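Local structure of Cfl (Pectobacterium brasiliense, 7A9J) at residues 305-310 with 326-331; 285-290 with 319-324; 330-335 with 347-352. The protein is a coronafacic acid ligase of the ATP-dependent AMP-binding enzyme family, which probably activates carboxylic acids at the expense of ATP for ligation such as amide formation. The protein carries 1 engineered substitution. All coordinates share one frame; numbering follows the deposited sequence.

Interaction 1 is the hub. It pairs strand 306-311 with the start of strand 331-335, and its centre lies about 8 Å from the centres of both other contacts. Interaction 2 joins the two helices that follow each other around strand 306-311, and F286 CE1 comes down to 3.6 Å from C307 CB of interaction 1. Interaction 3 shares L330 and Q331 with interaction 1 and continues the strand, with A309 O and S333 N 3.0 Å apart in a probable hydrogen bond. Strand 306-311 brings G310 to the bound indenone acid R4Z, and strand 331-335 brings S333, Y334 and G335. The helix pair stays back, the side chain of F286 being about 10 Å from R4Z between nearest atoms.

Interaction 1. Residues 305-310 with 326-331; sequences TVCVAG and FGSHLQ. With R4Z (6-ethyl-1-oxidanylidene-indene-4-carboxylic acid), chain B.
V308 and Q331 form a parallel beta bridge. Q331 N donates to C307 O over 2.9 Å, and Q331 O accepts from A309 N at 2.8 Å with an N-H...O angle of 172°. V308 CA adds a CA-H...O contact to the same Q331 oxygen. Because CG of Q331 lies beside its own backbone N (chi1 -56°) and the chain then extends, its amide reaches the V306 and V308 face, where V306 CG1 packs 3.6 Å from Q331 CD. Q331 OE1 is hydrogen-bonded to Y345 OH, on strand 342-346. On the opposite face L330 wedges in, its CD1 3.7 Å from C307 CB and its CD2 near A309 CB.

Toward T305 the chains spread and water fills in. S328 OG lies 2.8 Å from T305 O, a weak bond whose proton may go to another acceptor. One water links T305 O to H329 N; a second accepts from C307 N at 2.7 Å and is also bonded to S328 OG.

Strand 306-311 leads to G310, whose C lies 3.5 Å from R4Z C04; the bridge belongs to the parallel core of the N-terminal domain. Farther out, backbone bonds from V308 to I279 and G281 join strand 306-311 to strand 278-281, so it runs between that strand and strand 331-335. F286 of helix 283-294 and F322 of helix 316-326 both pack on C307.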
loop_
_atom_site.group_PDB
_atom_site.type_symbol
_atom_site.label_atom_id
_atom_site.label_comp_id
_atom_site.label_asym_id
_atom_site.label_seq_id
_atom_site.Cartn_x
_atom_site.Cartn_y
_atom_site.Cartn_z
ATOM N N THR A 305 -15.258 -6.079 11.114
ATOM C CA THR A 305 -14.479 -5.105 10.359
ATOM C C THR A 305 -13.774 -5.781 9.195
ATOM O O THR A 305 -13.218 -6.878 9.340
ATOM C CB THR A 305 -13.442 -4.437 11.261
ATOM O OG1 THR A 305 -14.100 -3.921 12.437
ATOM C CG2 THR A 305 -12.701 -3.273 10.500
ATOM N N VAL A 306 -13.800 -5.135 8.042
ATOM C CA VAL A 306 -13.174 -5.698 6.843
ATOM C C VAL A 306 -11.787 -5.095 6.766
ATOM O O VAL A 306 -11.646 -3.878 6.680
ATOM C CB VAL A 306 -13.979 -5.374 5.570
ATOM C CG1 VAL A 306 -13.215 -5.838 4.300
ATOM C CG2 VAL A 306 -15.325 -6.068 5.621
ATOM N N CYS A 307 -10.758 -5.935 6.825
ATOM C CA CYS A 307 -9.372 -5.462 6.805
ATOM C C CYS A 307 -8.666 -5.923 5.534
ATOM O O CYS A 307 -8.794 -7.086 5.140
ATOM C CB CYS A 307 -8.604 -6.003 8.027
ATOM S SG CYS A 307 -9.378 -5.318 9.559
ATOM N N VAL A 308 -7.909 -5.022 4.913
ATOM C CA VAL A 308 -7.278 -5.264 3.617
ATOM C C VAL A 308 -5.786 -4.993 3.767
ATOM O O VAL A 308 -5.373 -3.835 3.917
ATOM C CB VAL A 308 -7.878 -4.401 2.494
ATOM C CG1 VAL A 308 -7.122 -4.681 1.179
ATOM C CG2 VAL A 308 -9.412 -4.648 2.327
ATOM N N ALA A 309 -4.967 -6.047 3.623
ATOM C CA ALA A 309 -3.515 -5.917 3.711
ATOM C C ALA A 309 -2.990 -5.653 2.303
ATOM O O ALA A 309 -3.260 -6.426 1.384
ATOM C CB ALA A 309 -2.874 -7.225 4.260
ATOM N N GLY A 310 -2.170 -4.636 2.150
ATOM C CA GLY A 310 -1.804 -4.189 0.811
ATOM C C GLY A 310 -0.321 -4.313 0.560
ATOM O O GLY A 310 0.464 -3.915 1.404
ATOM N N PHE A 326 -8.631 -12.251 15.922
ATOM C CA PHE A 326 -9.836 -11.445 15.931
ATOM C C PHE A 326 -11.073 -12.118 15.369
ATOM O O PHE A 326 -12.154 -11.522 15.439
ATOM C CB PHE A 326 -9.597 -10.159 15.127
ATOM C CG PHE A 326 -8.522 -9.315 15.709
ATOM C CD1 PHE A 326 -8.767 -8.575 16.852
ATOM C CD2 PHE A 326 -7.263 -9.266 15.121
ATOM C CE1 PHE A 326 -7.767 -7.787 17.405
ATOM C CE2 PHE A 326 -6.259 -8.493 15.669
ATOM C CZ PHE A 326 -6.510 -7.764 16.812
ATOM N N GLY A 327 -10.955 -13.303 14.776
ATOM C CA GLY A 327 -12.098 -13.839 14.057
ATOM C C GLY A 327 -12.510 -13.021 12.850
ATOM O O GLY A 327 -13.667 -13.099 12.423
ATOM N N SER A 328 -11.610 -12.202 12.314
ATOM C CA SER A 328 -11.887 -11.372 11.150
ATOM C C SER A 328 -11.195 -12.033 9.966
ATOM O O SER A 328 -10.181 -12.724 10.133
ATOM C CB SER A 328 -11.378 -9.935 11.372
ATOM O OG SER A 328 -11.621 -9.019 10.285
ATOM N N HIS A 329 -11.734 -11.807 8.766
ATOM C CA HIS A 329 -11.345 -12.569 7.575
ATOM C C HIS A 329 -10.540 -11.629 6.699
ATOM O O HIS A 329 -11.112 -10.799 5.979
ATOM C CB HIS A 329 -12.572 -13.091 6.859
ATOM C CG HIS A 329 -13.489 -13.872 7.755
ATOM N ND1 HIS A 329 -13.468 -15.245 7.815
ATOM C CD2 HIS A 329 -14.426 -13.465 8.660
ATOM C CE1 HIS A 329 -14.365 -15.662 8.693
ATOM N NE2 HIS A 329 -14.969 -14.602 9.212
ATOM N N LEU A 330 -9.214 -11.686 6.834
ATOM C CA LEU A 330 -8.348 -10.725 6.160
ATOM C C LEU A 330 -8.480 -10.816 4.648
ATOM O O LEU A 330 -8.667 -11.900 4.075
ATOM C CB LEU A 330 -6.879 -10.964 6.563
ATOM C CG LEU A 330 -5.880 -9.866 6.145
ATOM C CD1 LEU A 330 -6.117 -8.532 6.918
ATOM C CD2 LEU A 330 -4.460 -10.419 6.485
ATOM N N GLN A 331 -8.345 -9.664 3.999
ATOM C CA GLN A 331 -8.350 -9.554 2.556
ATOM C C GLN A 331 -6.984 -9.032 2.156
ATOM O O GLN A 331 -6.270 -8.470 2.980
ATOM C CB GLN A 331 -9.471 -8.602 2.080
ATOM C CG GLN A 331 -10.816 -9.082 2.630
ATOM C CD GLN A 331 -12.009 -8.324 2.019
ATOM O OE1 GLN A 331 -11.816 -7.390 1.262
ATOM N NE2 GLN A 331 -13.200 -8.803 2.279
HETATM C C13 R4Z B . -0.805 1.710 -6.675
HETATM C C15 R4Z B . -1.599 -0.235 -5.252
HETATM C C02 R4Z B . -2.325 -2.133 -3.631
HETATM C C03 R4Z B . -1.950 -2.700 -2.414
HETATM C C04 R4Z B . -0.655 -1.984 -2.027
HETATM C C05 R4Z B . -1.530 -1.048 -4.132
HETATM C C06 R4Z B . -0.487 -0.867 -3.190
HETATM C C07 R4Z B . 0.433 0.151 -3.410
HETATM C C08 R4Z B . 1.573 0.367 -2.401
HETATM C C11 R4Z B . 0.327 0.987 -4.521
HETATM C C12 R4Z B . -0.696 0.809 -5.462
HETATM C C14 R4Z B . -1.433 3.079 -6.288
HETATM O O01 R4Z B . -3.281 -2.544 -4.237
HETATM O O09 R4Z B . 2.206 1.455 -2.467
HETATM O O10 R4Z B . 1.899 -0.507 -1.535
HETATM O O HOH W 1 -13.901 -9.801 8.226
HETATM O O HOH W 2 -10.887 -8.525 7.710
#

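Interaction 2. Residues 285-290 with 319-324; sequences NFHKII and SQKFFE
The rings of F286 and F322 meet in an offset edge-to-face pair: the edge of F286 is directed at the face of F322, with centroids 5.5 Å apart and planes at 76°. Their closest carbons are F286 CD1 and F322 CE1, at 3.9 Å. The rim of F322 is taken by I290, whose CD1 lies in the plane of the ring, 3.7 Å from F322 CD1. One phenyl group thus receives an aromatic edge on its face and an aliphatic methyl at its border. A third flat group, the imidazole of H287, is met obliquely by the lysine ammonium, with K321 NZ 3.8 Å from H287 CD2.

The torsions account for who meets whom. F322 turns CG anti to its own nitrogen (chi1 -162°), which carries the ring across to the other helix although its CB does not start out that way. K321 does start toward helix 283-294, and a bend at its third torsion brings the ammonium to H287, the two side chains crossing at about a right angle, while its CB stays 4.2 Å from I290 CD1. The contact is therefore graded, with the two phenylalanines buried, I290 in the middle and exposed K321 on the outside.

No hydrogen bond joins the segments; the axes of these two short pieces of helix approach to 10.2 Å and point the same general way, inclined by 33°. Beneath the pair, both F286 and F322 rest on C307 of strand 306-311, and on the far flank of helix 316-326 F323 stacks on Y350. Two like-directed helices alternating with the parallel strands 278-281, 306-311 and 331-335 are successive beta-alpha-beta crossovers, as found in the alpha/beta N-terminal domain of adenylate-forming enzymes.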
loop_
_atom_site.group_PDB
_atom_site.type_symbol
_atom_site.label_atom_id
_atom_site.label_comp_id
_atom_site.label_asym_id
_atom_site.label_seq_id
_atom_site.Cartn_x
_atom_site.Cartn_y
_atom_site.Cartn_z
ATOM N N ASN A 285 1.301 -3.252 9.556
ATOM C CA ASN A 285 0.238 -2.614 10.347
ATOM C C ASN A 285 -0.566 -3.668 11.091
ATOM O O ASN A 285 -0.801 -3.554 12.292
ATOM C CB ASN A 285 -0.722 -1.810 9.453
ATOM C CG ASN A 285 -0.194 -0.446 9.056
ATOM O OD1 ASN A 285 -0.176 -0.104 7.882
ATOM N ND2 ASN A 285 0.222 0.359 10.041
ATOM N N PHE A 286 -0.998 -4.718 10.373
ATOM C CA PHE A 286 -1.880 -5.678 11.013
ATOM C C PHE A 286 -1.150 -6.580 11.994
ATOM O O PHE A 286 -1.723 -6.976 13.017
ATOM C CB PHE A 286 -2.588 -6.476 9.927
ATOM C CG PHE A 286 -3.571 -5.638 9.179
ATOM C CD1 PHE A 286 -4.690 -5.151 9.828
ATOM C CD2 PHE A 286 -3.336 -5.268 7.864
ATOM C CE1 PHE A 286 -5.608 -4.364 9.165
ATOM C CE2 PHE A 286 -4.245 -4.467 7.178
ATOM C CZ PHE A 286 -5.405 -4.010 7.823
ATOM N N HIS A 287 0.104 -6.908 11.708
ATOM C CA HIS A 287 0.925 -7.643 12.676
ATOM C C HIS A 287 1.004 -6.897 13.999
ATOM O O HIS A 287 0.911 -7.500 15.078
ATOM C CB HIS A 287 2.326 -7.852 12.105
ATOM C CG HIS A 287 2.475 -9.109 11.306
ATOM N ND1 HIS A 287 2.868 -9.108 9.981
ATOM C CD2 HIS A 287 2.271 -10.409 11.634
ATOM C CE1 HIS A 287 2.883 -10.350 9.523
ATOM N NE2 HIS A 287 2.530 -11.159 10.506
ATOM N N LYS A 288 1.185 -5.572 13.930
ATOM C CA LYS A 288 1.239 -4.766 15.144
ATOM C C LYS A 288 -0.091 -4.782 15.875
ATOM O O LYS A 288 -0.129 -4.868 17.107
ATOM C CB LYS A 288 1.614 -3.331 14.809
ATOM C CG LYS A 288 2.976 -3.210 14.138
ATOM C CD LYS A 288 3.132 -1.874 13.400
ATOM C CE LYS A 288 3.933 -0.887 14.226
ATOM N NZ LYS A 288 5.226 -0.550 13.559
ATOM N N ILE A 289 -1.192 -4.713 15.128
ATOM C CA ILE A 289 -2.499 -4.757 15.762
ATOM C C ILE A 289 -2.676 -6.084 16.512
ATOM O O ILE A 289 -3.142 -6.116 17.661
ATOM C CB ILE A 289 -3.560 -4.487 14.684
ATOM C CG1 ILE A 289 -3.496 -2.967 14.360
ATOM C CG2 ILE A 289 -4.943 -4.835 15.174
ATOM C CD1 ILE A 289 -4.280 -2.563 13.143
ATOM N N ILE A 290 -2.225 -7.175 15.901
ATOM C CA ILE A 290 -2.286 -8.492 16.529
ATOM C C ILE A 290 -1.441 -8.505 17.790
ATOM O O ILE A 290 -1.863 -8.998 18.845
ATOM C CB ILE A 290 -1.816 -9.569 15.538
ATOM C CG1 ILE A 290 -2.810 -9.681 14.373
ATOM C CG2 ILE A 290 -1.525 -10.930 16.260
ATOM C CD1 ILE A 290 -2.261 -10.470 13.195
ATOM N N SER A 319 -3.045 -13.881 7.424
ATOM C CA SER A 319 -4.501 -14.068 7.541
ATOM C C SER A 319 -4.841 -15.130 8.577
ATOM O O SER A 319 -5.860 -15.024 9.278
ATOM C CB SER A 319 -5.101 -14.423 6.174
ATOM O OG SER A 319 -4.964 -15.825 5.941
ATOM N N GLN A 320 -4.007 -16.185 8.676
ATOM C CA GLN A 320 -4.219 -17.206 9.690
ATOM C C GLN A 320 -4.092 -16.617 11.097
ATOM O O GLN A 320 -4.962 -16.824 11.955
ATOM C CB GLN A 320 -3.211 -18.362 9.481
ATOM C CG GLN A 320 -3.300 -18.942 7.995
ATOM C CD GLN A 320 -2.135 -19.870 7.540
ATOM O OE1 GLN A 320 -1.241 -20.230 8.311
ATOM N NE2 GLN A 320 -2.170 -20.253 6.259
ATOM N N LYS A 321 -3.005 -15.874 11.348
ATOM C CA LYS A 321 -2.833 -15.240 12.658
ATOM C C LYS A 321 -3.949 -14.243 12.936
ATOM O O LYS A 321 -4.416 -14.111 14.076
ATOM C CB LYS A 321 -1.485 -14.530 12.718
ATOM C CG LYS A 321 -0.317 -15.439 12.351
ATOM C CD LYS A 321 0.969 -14.659 12.130
ATOM C CE LYS A 321 1.688 -14.453 13.454
ATOM N NZ LYS A 321 2.992 -13.764 13.286
ATOM N N PHE A 322 -4.383 -13.527 11.901
ATOM C CA PHE A 322 -5.385 -12.481 12.107
ATOM C C PHE A 322 -6.739 -13.089 12.443
ATOM O O PHE A 322 -7.487 -12.552 13.270
ATOM C CB PHE A 322 -5.460 -11.613 10.863
ATOM C CG PHE A 322 -6.118 -10.275 11.077
ATOM C CD1 PHE A 322 -5.463 -9.278 11.811
ATOM C CD2 PHE A 322 -7.385 -10.005 10.534
ATOM C CE1 PHE A 322 -6.057 -8.029 11.999
ATOM C CE2 PHE A 322 -8.009 -8.736 10.718
ATOM C CZ PHE A 322 -7.349 -7.766 11.436
ATOM N N PHE A 323 -7.082 -14.207 11.804
ATOM C CA PHE A 323 -8.322 -14.882 12.178
ATOM C C PHE A 323 -8.240 -15.455 13.586
ATOM O O PHE A 323 -9.206 -15.367 14.355
ATOM C CB PHE A 323 -8.669 -16.015 11.193
ATOM C CG PHE A 323 -9.974 -16.696 11.535
ATOM C CD1 PHE A 323 -11.193 -16.081 11.217
ATOM C CD2 PHE A 323 -9.987 -17.912 12.203
ATOM C CE1 PHE A 323 -12.399 -16.670 11.564
ATOM C CE2 PHE A 323 -11.194 -18.520 12.545
ATOM C CZ PHE A 323 -12.393 -17.908 12.214
ATOM N N GLU A 324 -7.116 -16.067 13.938
ATOM C CA GLU A 324 -7.015 -16.619 15.288
ATOM C C GLU A 324 -7.248 -15.525 16.311
ATOM O O GLU A 324 -7.946 -15.719 17.311
ATOM C CB GLU A 324 -5.643 -17.245 15.522
ATOM C CG GLU A 324 -5.195 -18.308 14.519
ATOM C CD GLU A 324 -5.750 -19.688 14.795
ATOM O OE1 GLU A 324 -6.430 -19.866 15.832
ATOM O OE2 GLU A 324 -5.495 -20.597 13.970
#

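Interaction 3. Residues 330-335 with 347-352; sequences LQSSYG and HDIYAI. With R4Z (6-ethyl-1-oxidanylidene-indene-4-carboxylic acid), chain B.
I349 is bound to the other segment at both its backbone and its side-chain tip. Its N donates to L330 O over 3.1 Å at an N-H...O angle of 156°. Its side chain sets CG1 anti to its own carbonyl carbon (chi1 -58°) and runs on extended, which lays CD1 across the backbone at Q331 and S332. There CD1 comes within 3.4 Å of S332 CB, tighter than usual for two carbons, and equally near Q331 C, while L330 CG lies beside it at 4.0 Å. A single methyl is thus held between L330 and S332.

The exposed H347 end is looser. The H347 side chain sets off away from the strand, and its carbonyl oxygen only lies against the Q331 side chain; the 3.3 Å from H347 O to Q331 NE2 is not a hydrogen bond, as the angle is poor. The other amide atom, Q331 OE1, is hydrogen-bonded to Y345 OH. At the turn between these two ends sits a water, donating to L330 O at 2.8 Å and to D348 OD2, and accepting from Y350 N. L330 O is gripped twice, by I349 N and by this water, at the head of the short 3-10 turn 349-351.

Farther along the strand S333 OG donates to the ketone O01 of R4Z at 2.7 Å. Strand 331-335 lies between strand 306-311, parallel to it, and antiparallel strand 342-346, from which residues 347-352 lead on toward strand 356-360. T316 and S319 of helix 316-326 pack on I349.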
loop_
_atom_site.group_PDB
_atom_site.type_symbol
_atom_site.label_atom_id
_atom_site.label_comp_id
_atom_site.label_asym_id
_atom_site.label_seq_id
_atom_site.Cartn_x
_atom_site.Cartn_y
_atom_site.Cartn_z
ATOM N N LEU A 330 -9.214 -11.686 6.834
ATOM C CA LEU A 330 -8.348 -10.725 6.160
ATOM C C LEU A 330 -8.480 -10.816 4.648
ATOM O O LEU A 330 -8.667 -11.900 4.075
ATOM C CB LEU A 330 -6.879 -10.964 6.563
ATOM C CG LEU A 330 -5.880 -9.866 6.145
ATOM C CD1 LEU A 330 -6.117 -8.532 6.918
ATOM C CD2 LEU A 330 -4.460 -10.419 6.485
ATOM N N GLN A 331 -8.345 -9.664 3.999
ATOM C CA GLN A 331 -8.350 -9.554 2.556
ATOM C C GLN A 331 -6.984 -9.032 2.156
ATOM O O GLN A 331 -6.270 -8.470 2.980
ATOM C CB GLN A 331 -9.471 -8.602 2.080
ATOM C CG GLN A 331 -10.816 -9.082 2.630
ATOM C CD GLN A 331 -12.009 -8.324 2.019
ATOM O OE1 GLN A 331 -11.816 -7.390 1.262
ATOM N NE2 GLN A 331 -13.200 -8.803 2.279
ATOM N N SER A 332 -6.682 -9.105 0.876
ATOM C CA SER A 332 -5.451 -8.461 0.451
ATOM C C SER A 332 -5.644 -7.800 -0.897
ATOM O O SER A 332 -6.508 -8.157 -1.684
ATOM C CB SER A 332 -4.238 -9.470 0.381
ATOM O OG SER A 332 -4.537 -10.546 -0.504
ATOM N N SER A 333 -4.760 -6.832 -1.147
ATOM C CA SER A 333 -4.756 -6.110 -2.397
ATOM C C SER A 333 -3.325 -6.103 -2.902
ATOM O O SER A 333 -2.383 -6.021 -2.119
ATOM C CB SER A 333 -5.323 -4.652 -2.151
ATOM O OG SER A 333 -5.397 -3.960 -3.390
ATOM N N TYR A 334 -3.167 -6.287 -4.187
ATOM C CA TYR A 334 -1.850 -6.411 -4.775
ATOM C C TYR A 334 -1.802 -5.417 -5.915
ATOM O O TYR A 334 -2.633 -5.479 -6.812
ATOM C CB TYR A 334 -1.657 -7.835 -5.274
ATOM C CG TYR A 334 -0.402 -8.167 -6.069
ATOM C CD1 TYR A 334 -0.281 -7.822 -7.418
ATOM C CD2 TYR A 334 0.618 -8.919 -5.493
ATOM C CE1 TYR A 334 0.855 -8.233 -8.170
ATOM C CE2 TYR A 334 1.760 -9.272 -6.223
ATOM C CZ TYR A 334 1.855 -8.950 -7.565
ATOM O OH TYR A 334 2.995 -9.353 -8.306
ATOM N N GLY A 335 -0.838 -4.520 -5.891
ATOM C CA GLY A 335 -0.815 -3.524 -6.950
ATOM C C GLY A 335 0.407 -2.657 -6.792
ATOM O O GLY A 335 1.175 -2.782 -5.823
ATOM N N HIS A 347 -10.417 -11.457 -1.798
ATOM C CA HIS A 347 -11.476 -11.052 -0.880
ATOM C C HIS A 347 -11.622 -12.016 0.293
ATOM O O HIS A 347 -12.426 -11.773 1.159
ATOM C CB HIS A 347 -12.795 -10.954 -1.662
ATOM C CG HIS A 347 -13.169 -12.231 -2.309
ATOM N ND1 HIS A 347 -12.690 -12.584 -3.553
ATOM C CD2 HIS A 347 -13.948 -13.253 -1.885
ATOM C CE1 HIS A 347 -13.174 -13.779 -3.881
ATOM N NE2 HIS A 347 -13.924 -14.217 -2.884
ATOM N N ASP A 348 -10.812 -13.103 0.390
ATOM C CA ASP A 348 -10.907 -13.953 1.572
ATOM C C ASP A 348 -9.661 -14.866 1.690
ATOM O O ASP A 348 -9.709 -16.028 1.364
ATOM C CB ASP A 348 -12.193 -14.791 1.484
ATOM C CG ASP A 348 -12.535 -15.529 2.760
ATOM O OD1 ASP A 348 -13.624 -16.158 2.726
ATOM O OD2 ASP A 348 -11.762 -15.577 3.754
ATOM N N ILE A 349 -8.543 -14.304 2.149
ATOM C CA ILE A 349 -7.263 -15.029 2.096
ATOM C C ILE A 349 -7.350 -16.331 2.851
ATOM O O ILE A 349 -6.836 -17.367 2.411
ATOM C CB ILE A 349 -6.167 -14.145 2.697
ATOM C CG1 ILE A 349 -6.078 -12.827 1.936
ATOM C CG2 ILE A 349 -4.825 -14.953 2.563
ATOM C CD1 ILE A 349 -5.176 -11.813 2.722
ATOM N N TYR A 350 -7.961 -16.290 4.038
ATOM C CA TYR A 350 -7.881 -17.412 4.927
ATOM C C TYR A 350 -8.675 -18.605 4.394
ATOM O O TYR A 350 -8.426 -19.746 4.783
ATOM C CB TYR A 350 -8.352 -16.970 6.300
ATOM C CG TYR A 350 -8.228 -18.005 7.362
ATOM C CD1 TYR A 350 -7.009 -18.696 7.595
ATOM C CD2 TYR A 350 -9.309 -18.341 8.142
ATOM C CE1 TYR A 350 -6.910 -19.642 8.556
ATOM C CE2 TYR A 350 -9.214 -19.307 9.135
ATOM C CZ TYR A 350 -8.008 -19.945 9.348
ATOM O OH TYR A 350 -7.901 -20.915 10.303
ATOM N N ALA A 351 -9.641 -18.339 3.489
ATOM C CA ALA A 351 -10.426 -19.432 2.917
ATOM C C ALA A 351 -9.576 -20.399 2.063
ATOM O O ALA A 351 -9.980 -21.541 1.787
ATOM C CB ALA A 351 -11.539 -18.843 2.050
ATOM N N ILE A 352 -8.448 -19.905 1.572
ATOM C CA ILE A 352 -7.567 -20.705 0.704
ATOM C C ILE A 352 -6.386 -21.170 1.539
ATOM O O ILE A 352 -5.647 -20.326 2.067
ATOM C CB ILE A 352 -7.075 -19.861 -0.489
ATOM C CG1 ILE A 352 -8.255 -19.147 -1.203
ATOM C CG2 ILE A 352 -6.274 -20.760 -1.437
ATOM C CD1 ILE A 352 -9.268 -20.097 -1.650
HETATM C C13 R4Z B . -0.805 1.710 -6.675
HETATM C C15 R4Z B . -1.599 -0.235 -5.252
HETATM C C02 R4Z B . -2.325 -2.133 -3.631
HETATM C C03 R4Z B . -1.950 -2.700 -2.414
HETATM C C04 R4Z B . -0.655 -1.984 -2.027
HETATM C C05 R4Z B . -1.530 -1.048 -4.132
HETATM C C06 R4Z B . -0.487 -0.867 -3.190
HETATM C C07 R4Z B . 0.433 0.151 -3.410
HETATM C C08 R4Z B . 1.573 0.367 -2.401
HETATM C C11 R4Z B . 0.327 0.987 -4.521
HETATM C C12 R4Z B . -0.696 0.809 -5.462
HETATM C C14 R4Z B . -1.433 3.079 -6.288
HETATM O O01 R4Z B . -3.281 -2.544 -4.237
HETATM O O09 R4Z B . 2.206 1.455 -2.467
HETATM O O10 R4Z B . 1.899 -0.507 -1.535
HETATM O O HOH W 3 -9.712 -14.241 5.075
#